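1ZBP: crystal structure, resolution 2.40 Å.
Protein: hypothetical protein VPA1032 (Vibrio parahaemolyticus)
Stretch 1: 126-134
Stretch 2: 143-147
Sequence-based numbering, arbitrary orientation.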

ATOM      1  N   ILE A 126     -13.584   4.144 -15.572  1.00 55.14           N
ATOM      2  CA  ILE A 126     -12.513   3.225 -15.198  1.00 53.34           C
ATOM      3  C   ILE A 126     -13.108   1.845 -14.887  1.00 53.41           C
ATOM      4  O   ILE A 126     -12.611   0.825 -15.367  1.00 52.64           O
ATOM      5  CB  ILE A 126     -11.735   3.788 -13.979  1.00 52.10           C
ATOM      6  CG1 ILE A 126     -11.060   5.102 -14.387  1.00 50.34           C
ATOM      7  CG2 ILE A 126     -10.700   2.790 -13.486  1.00 50.41           C
ATOM      8  CD1 ILE A 126     -10.550   5.925 -13.233  1.00 48.36           C
ATOM      9  N   GLU A 127     -14.183   1.821 -14.099  1.00 53.77           N
ATOM     10  CA  GLU A 127     -14.856   0.572 -13.743  1.00 54.27           C
ATOM     11  C   GLU A 127     -15.459  -0.124 -14.958  1.00 54.35           C
ATOM     12  O   GLU A 127     -15.570  -1.347 -14.994  1.00 55.04           O
ATOM     13  CB  GLU A 127     -15.972   0.834 -12.737  1.00 54.43           C
ATOM     14  CG  GLU A 127     -16.979  -0.310 -12.638  1.00 55.68           C
ATOM     15  CD  GLU A 127     -16.356  -1.614 -12.177  1.00 57.82           C
ATOM     16  OE1 GLU A 127     -17.072  -2.642 -12.176  1.00 59.31           O
ATOM     17  OE2 GLU A 127     -15.159  -1.611 -11.803  1.00 55.82           O
ATOM     18  N   GLU A 128     -15.869   0.672 -15.938  1.00 55.29           N
ATOM     19  CA  GLU A 128     -16.457   0.159 -17.171  1.00 55.60           C
ATOM     20  C   GLU A 128     -15.381  -0.564 -17.980  1.00 54.89           C
ATOM     21  O   GLU A 128     -15.642  -1.581 -18.620  1.00 54.55           O
ATOM     22  CB  GLU A 128     -17.023   1.322 -17.992  1.00 58.23           C
ATOM     23  CG  GLU A 128     -17.794   0.885 -19.218  1.00 61.16           C
ATOM     24  CD  GLU A 128     -19.039   0.106 -18.855  1.00 64.00           C
ATOM     25  OE1 GLU A 128     -20.018   0.734 -18.387  1.00 63.71           O
ATOM     26  OE2 GLU A 128     -19.027  -1.136 -19.025  1.00 65.77           O
ATOM     27  N   LEU A 129     -14.168  -0.025 -17.938  1.00 53.65           N
ATOM     28  CA  LEU A 129     -13.045  -0.599 -18.660  1.00 53.05           C
ATOM     29  C   LEU A 129     -12.380  -1.745 -17.899  1.00 51.14           C
ATOM     30  O   LEU A 129     -11.624  -2.525 -18.486  1.00 50.00           O
ATOM     31  CB  LEU A 129     -12.009   0.488 -18.961  1.00 53.68           C
ATOM     32  CG  LEU A 129     -12.438   1.533 -19.989  1.00 55.37           C
ATOM     33  CD1 LEU A 129     -11.425   2.670 -20.045  1.00 55.96           C
ATOM     34  CD2 LEU A 129     -12.584   0.859 -21.345  1.00 55.03           C
ATOM     35  N   ARG A 130     -12.659  -1.848 -16.599  1.00 48.34           N
ATOM     36  CA  ARG A 130     -12.068  -2.903 -15.771  1.00 46.51           C
ATOM     37  C   ARG A 130     -12.380  -4.286 -16.331  1.00 45.78           C
ATOM     38  O   ARG A 130     -13.539  -4.667 -16.486  1.00 45.89           O
ATOM     39  CB  ARG A 130     -12.562  -2.812 -14.310  1.00 43.37           C
ATOM     40  CG  ARG A 130     -11.875  -3.801 -13.348  1.00 38.22           C
ATOM     41  CD  ARG A 130     -12.233  -3.568 -11.868  1.00 35.93           C
ATOM     42  NE  ARG A 130     -13.594  -3.987 -11.529  1.00 32.79           N
ATOM     43  CZ  ARG A 130     -13.998  -5.253 -11.479  1.00 33.04           C
ATOM     44  NH1 ARG A 130     -13.145  -6.239 -11.735  1.00 36.24           N
ATOM     45  NH2 ARG A 130     -15.260  -5.534 -11.202  1.00 30.54           N
ATOM     46  N   GLN A 131     -11.335  -5.029 -16.662  1.00 45.09           N
ATOM     47  CA  GLN A 131     -11.513  -6.370 -17.177  1.00 44.65           C
ATOM     48  C   GLN A 131     -11.790  -7.271 -15.983  1.00 43.95           C
ATOM     49  O   GLN A 131     -10.936  -7.440 -15.119  1.00 42.79           O
ATOM     50  CB  GLN A 131     -10.245  -6.835 -17.889  1.00 45.32           C
ATOM     51  CG  GLN A 131     -10.298  -8.278 -18.362  1.00 48.14           C
ATOM     52  CD  GLN A 131      -8.972  -8.752 -18.940  1.00 50.47           C
ATOM     53  OE1 GLN A 131      -8.493  -8.231 -19.951  1.00 50.83           O
ATOM     54  NE2 GLN A 131      -8.374  -9.748 -18.300  1.00 53.06           N
ATOM     55  N   GLU A 132     -12.995  -7.824 -15.918  1.00 43.25           N
ATOM     56  CA  GLU A 132     -13.351  -8.724 -14.831  1.00 44.55           C
ATOM     57  C   GLU A 132     -12.507  -9.992 -14.984  1.00 42.66           C
ATOM     58  O   GLU A 132     -12.340 -10.501 -16.090  1.00 43.03           O
ATOM     59  CB  GLU A 132     -14.847  -9.046 -14.893  1.00 47.82           C
ATOM     60  CG  GLU A 132     -15.732  -7.943 -14.331  1.00 53.29           C
ATOM     61  CD  GLU A 132     -17.195  -8.133 -14.665  1.00 57.20           C
ATOM     62  OE1 GLU A 132     -17.692  -9.279 -14.536  1.00 58.31           O
ATOM     63  OE2 GLU A 132     -17.849  -7.132 -15.048  1.00 60.71           O
ATOM     64  N   LYS A 133     -11.965 -10.485 -13.877  1.00 39.06           N
ATOM     65  CA  LYS A 133     -11.119 -11.674 -13.899  1.00 38.33           C
ATOM     66  C   LYS A 133     -11.411 -12.519 -12.676  1.00 36.52           C
ATOM     67  O   LYS A 133     -11.433 -12.003 -11.562  1.00 36.01           O
ATOM     68  CB  LYS A 133      -9.640 -11.269 -13.889  1.00 36.68           C
ATOM     69  CG  LYS A 133      -8.682 -12.330 -14.381  1.00 37.82           C
ATOM     70  CD  LYS A 133      -8.807 -12.493 -15.882  1.00 39.02           C
ATOM     71  CE  LYS A 133      -7.619 -13.226 -16.479  1.00 41.00           C
ATOM     72  NZ  LYS A 133      -7.712 -13.292 -17.981  1.00 43.25           N
ATOM     73  N   GLY A 134     -11.632 -13.814 -12.888  1.00 35.76           N
ATOM     74  CA  GLY A 134     -11.910 -14.716 -11.782  1.00 36.33           C
ATOM     75  C   GLY A 134     -10.640 -15.224 -11.124  1.00 36.63           C
ATOM     76  O   GLY A 134      -9.637 -15.500 -11.790  1.00 35.80           O
ATOM     77  N   SER A 143     -15.689 -15.675  -9.038  1.00 29.81           N
ATOM     78  CA  SER A 143     -15.783 -15.216 -10.428  1.00 30.55           C
ATOM     79  C   SER A 143     -15.236 -13.819 -10.687  1.00 29.97           C
ATOM     80  O   SER A 143     -15.117 -13.410 -11.844  1.00 29.89           O
ATOM     81  CB  SER A 143     -17.231 -15.244 -10.898  1.00 30.38           C
ATOM     82  OG  SER A 143     -17.972 -14.237 -10.239  1.00 32.81           O
ATOM     83  N   ASP A 144     -14.904 -13.088  -9.624  1.00 29.36           N
ATOM     84  CA  ASP A 144     -14.379 -11.740  -9.778  1.00 27.37           C
ATOM     85  C   ASP A 144     -13.770 -11.189  -8.490  1.00 27.17           C
ATOM     86  O   ASP A 144     -14.192 -11.537  -7.388  1.00 24.71           O
ATOM     87  CB  ASP A 144     -15.491 -10.825 -10.291  1.00 31.29           C
ATOM     88  CG  ASP A 144     -14.985  -9.455 -10.714  1.00 34.92           C
ATOM     89  OD1 ASP A 144     -13.795  -9.344 -11.073  1.00 36.22           O
ATOM     90  OD2 ASP A 144     -15.787  -8.496 -10.711  1.00 36.78           O
ATOM     91  N   VAL A 145     -12.780 -10.313  -8.655  1.00 27.40           N
ATOM     92  CA  VAL A 145     -12.061  -9.705  -7.545  1.00 27.28           C
ATOM     93  C   VAL A 145     -11.730  -8.232  -7.815  1.00 28.21           C
ATOM     94  O   VAL A 145     -11.260  -7.858  -8.898  1.00 27.17           O
ATOM     95  CB  VAL A 145     -10.745 -10.478  -7.273  1.00 28.97           C
ATOM     96  CG1 VAL A 145      -9.870  -9.720  -6.304  1.00 26.64           C
ATOM     97  CG2 VAL A 145     -11.080 -11.856  -6.694  1.00 29.58           C
ATOM     98  N   ARG A 146     -11.958  -7.392  -6.813  1.00 27.21           N
ATOM     99  CA  ARG A 146     -11.675  -5.981  -6.962  1.00 28.23           C
ATOM    100  C   ARG A 146     -11.576  -5.314  -5.595  1.00 27.09           C
ATOM    101  O   ARG A 146     -12.176  -5.788  -4.640  1.00 27.98           O
ATOM    102  CB  ARG A 146     -12.791  -5.365  -7.792  1.00 31.22           C
ATOM    103  CG  ARG A 146     -12.446  -4.040  -8.384  1.00 38.04           C
ATOM    104  CD  ARG A 146     -13.069  -2.912  -7.584  1.00 40.95           C
ATOM    105  NE  ARG A 146     -14.517  -3.001  -7.535  1.00 40.19           N
ATOM    106  CZ  ARG A 146     -15.304  -1.940  -7.405  1.00 45.40           C
ATOM    107  NH1 ARG A 146     -14.767  -0.724  -7.316  1.00 41.16           N
ATOM    108  NH2 ARG A 146     -16.629  -2.092  -7.357  1.00 47.55           N
ATOM    109  N   ASP A 147     -10.814  -4.231  -5.487  1.00 27.10           N
ATOM    110  CA  ASP A 147     -10.702  -3.526  -4.203  1.00 28.91           C
ATOM    111  C   ASP A 147     -12.000  -2.726  -4.001  1.00 29.06           C
ATOM    112  O   ASP A 147     -12.523  -2.150  -4.952  1.00 28.67           O
ATOM    113  CB  ASP A 147      -9.502  -2.573  -4.218  1.00 27.39           C
ATOM    114  CG  ASP A 147      -9.145  -2.044  -2.833  1.00 29.10           C
ATOM    115  OD1 ASP A 147     -10.036  -1.534  -2.123  1.00 26.11           O
ATOM    116  OD2 ASP A 147      -7.959  -2.136  -2.452  1.00 27.14           O
TER
HETATM  117  O   HOH W   1     -10.319  -9.419 -10.966  1.00 21.62           O

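The contact is organised around one arginine. Arg 130 is the first residue to leave helical geometry after the helix that covers 126-129, and its CA-to-CB bond points toward the second stretch. With chi1 and chi2 both t, the chain extends before bending at chi3 (p), which sets the guanidinium beside Asp 144. The result is a two-pronged salt bridge: Arg 130 NH1 donates to Asp 144 OD1 at 3.2 Å and Arg 130 NH2 to Asp 144 OD2 at 3.0 Å, both nearly straight. A carboxylate meeting the edge of a guanidinium satisfies two N-H groups at once, a pairing to which arginine and aspartate are well suited. The CA-to-CB bond of Asp 144 points sideways, but the end of its side chain comes nearer. Its OD1 also accepts a weak hydrogen bond from Val 145 N (2.8 Å).

The N-H at NE is used within its own stretch. Arg 130 NE donates to Glu 127 OE2 at 2.9 Å, a second salt bridge, made back to the last turn of the helix. Glu 127 and Asp 144 thus hold the guanidinium between them.

Other charges are less neatly matched. Arg 146 also points its CA-to-CB bond toward the first stretch, and its CG packs over one face of the Arg 130 guanidinium, 3.3 Å from Arg 130 NE; the aliphatic part of a long side chain can cover a flat ion in this way. The two like charges lie close, with Arg 130 NE 4.2 Å from Arg 146 NE. Glu 127 OE2 sits over a face of the Arg 146 guanidinium, 4.5 Å from Arg 146 NE, where its charge can offset the repulsion although no N-H points at it. Arg 146 NE is buried without a partner.

Further along, the backbones take over. Lys 133 turns its CA-to-CB bond away, and its carbonyl makes the contact: Asp 144 CA approaches Lys 133 O at 3.5 Å in a well-aligned CA-H...O contact. Water 1 links the two stretches: its oxygen lies 2.9 Å from Lys 133 O and 2.8 Å from Val 145 O, placed to donate to either. At Gly 134 the backbones come closest in register, its CA lying 4.1 Å from Ser 143 CA and 3.5 Å from Ser 143 O. Having no side chain, Gly 134 contributes backbone alone here. In all, 338 Å² is buried, summed over both sides, with Arg 130 and Asp 144 contributing the largest shares.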